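Side-chain contact in similar to N-acetyltransferase (Staphylococcus aureus subsp. aureus, PDB 4MBU), which probably transfers an acetyl group from acetyl-CoA to an amine, as a member of the Gcn5-related N-acetyltransferase (GNAT) family: residues C7-K10 against E11-N14. Sequence-based numbering, arbitrary orientation.
With CD (cadmium ion), chain E; CD (cadmium ion), chain C.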
loop_
_atom_site.group_PDB
_atom_site.type_symbol
_atom_site.label_atom_id
_atom_site.label_comp_id
_atom_site.label_asym_id
_atom_site.label_seq_id
_atom_site.Cartn_x
_atom_site.Cartn_y
_atom_site.Cartn_z
ATOM N N CYS A 7 -22.499 -8.954 -22.849
ATOM C CA CYS A 7 -21.613 -8.173 -23.693
ATOM C C CYS A 7 -22.317 -6.901 -24.153
ATOM O O CYS A 7 -23.532 -6.890 -24.384
ATOM C CB CYS A 7 -21.157 -8.988 -24.901
ATOM S SG CYS A 7 -20.146 -10.364 -24.406
ATOM N N ALA A 8 -21.543 -5.828 -24.285
ATOM C CA ALA A 8 -22.095 -4.549 -24.694
ATOM C C ALA A 8 -22.426 -4.600 -26.174
ATOM O O ALA A 8 -21.807 -5.359 -26.932
ATOM C CB ALA A 8 -21.103 -3.440 -24.422
ATOM N N LYS A 9 -23.383 -3.766 -26.576
ATOM C CA LYS A 9 -23.777 -3.604 -27.970
ATOM C C LYS A 9 -23.745 -2.107 -28.316
ATOM O O LYS A 9 -23.651 -1.266 -27.414
ATOM C CB LYS A 9 -25.191 -4.159 -28.178
ATOM C CG LYS A 9 -25.420 -5.580 -27.656
ATOM C CD LYS A 9 -25.000 -6.642 -28.671
ATOM C CE LYS A 9 -25.988 -6.751 -29.828
ATOM N NZ LYS A 9 -27.354 -7.173 -29.407
ATOM N N LYS A 10 -23.841 -1.770 -29.603
ATOM C CA LYS A 10 -23.798 -0.368 -30.034
ATOM C C LYS A 10 -24.849 0.494 -29.326
ATOM O O LYS A 10 -24.579 1.626 -28.908
ATOM C CB LYS A 10 -23.982 -0.273 -31.552
ATOM C CG LYS A 10 -22.744 -0.587 -32.371
ATOM C CD LYS A 10 -23.055 -0.532 -33.870
ATOM C CE LYS A 10 -21.817 -0.819 -34.731
ATOM N NZ LYS A 10 -21.325 -2.233 -34.655
ATOM N N GLU A 11 -26.044 -0.064 -29.170
ATOM C CA GLU A 11 -27.151 0.633 -28.518
ATOM C C GLU A 11 -26.878 0.960 -27.045
ATOM O O GLU A 11 -27.647 1.692 -26.418
ATOM C CB GLU A 11 -28.459 -0.166 -28.645
ATOM C CG GLU A 11 -28.287 -1.644 -29.013
ATOM C CD GLU A 11 -27.997 -1.863 -30.494
ATOM O OE1 GLU A 11 -27.221 -2.788 -30.818
ATOM O OE2 GLU A 11 -28.548 -1.111 -31.333
ATOM N N ASP A 12 -25.785 0.430 -26.500
ATOM C CA ASP A 12 -25.406 0.721 -25.121
ATOM C C ASP A 12 -24.520 1.974 -25.013
ATOM O O ASP A 12 -24.420 2.587 -23.945
ATOM C CB ASP A 12 -24.672 -0.482 -24.518
ATOM C CG ASP A 12 -25.530 -1.734 -24.467
ATOM O OD1 ASP A 12 -26.763 -1.622 -24.298
ATOM O OD2 ASP A 12 -24.958 -2.841 -24.588
ATOM N N LEU A 13 -23.898 2.352 -26.130
ATOM C CA LEU A 13 -22.814 3.338 -26.109
ATOM C C LEU A 13 -23.175 4.672 -25.441
ATOM O O LEU A 13 -22.405 5.204 -24.625
ATOM C CB LEU A 13 -22.229 3.540 -27.515
ATOM C CG LEU A 13 -21.483 2.313 -28.055
ATOM C CD1 LEU A 13 -20.916 2.567 -29.434
ATOM C CD2 LEU A 13 -20.356 1.883 -27.117
ATOM N N ASN A 14 -24.356 5.197 -25.745
ATOM C CA ASN A 14 -24.766 6.460 -25.139
ATOM C C ASN A 14 -24.728 6.362 -23.619
ATOM O O ASN A 14 -24.095 7.198 -22.960
ATOM C CB ASN A 14 -26.136 6.903 -25.648
ATOM C CG ASN A 14 -26.071 7.456 -27.055
ATOM O OD1 ASN A 14 -26.392 6.767 -28.021
ATOM N ND2 ASN A 14 -25.637 8.705 -27.180
HETATM CD CD CD E . -21.978 -12.283 -25.064
HETATM CD CD CD C . -19.559 -10.929 -27.039
HETATM O O HOH W 1 -25.766 4.250 -28.308
HETATM O O HOH W 2 -19.434 -8.434 -27.737
#
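D12 reaches back across a tight turn to K9, and two hydrogen bonds tie the pair in opposite senses. K9 N donates to D12 OD2 at 2.7 Å, a nearly straight bond (159°) that meets the oxygen from above the carboxylate plane, 40° out of it. In return, D12 N donates to K9 O at 2.9 Å. With CG beside its own backbone N and anti to its carbonyl carbon (chi1 -62°), D12 turns its carboxylate towards the start of the turn; aspartate is short enough to do so and carries the acceptor that an incoming N-H needs. OD2 also lies close to A8 CA. The small methyl of A8 fits against I55 and V57 of strand 55-60, and V57 touches D12 too. This turn joins strand 3-7 to helix 13-26, the first strand-to-helix connection of the GNAT fold. The L13 N to K10 O bond (3.0 Å) brings L13 CG to 3.3 Å from K10 O, while the apolar leucine packs against I42 and F45 of helix 38-50. K10's long aliphatic chain touches F45 and Q49. A water bridges K10 O to N14 N and OD1. Charged ends suit the exposed side: E11 OE1 rests 3.6 Å from K9 CB, but 4.6 Å from K9 NZ, so any attraction is probably weak. R6 NH2 forms a salt bridge with D12 OD1, probably stabilising the buried negative charge. C7 SG bridges two cadmium ions at 2.7 and 2.8 Å, the second also binding a water.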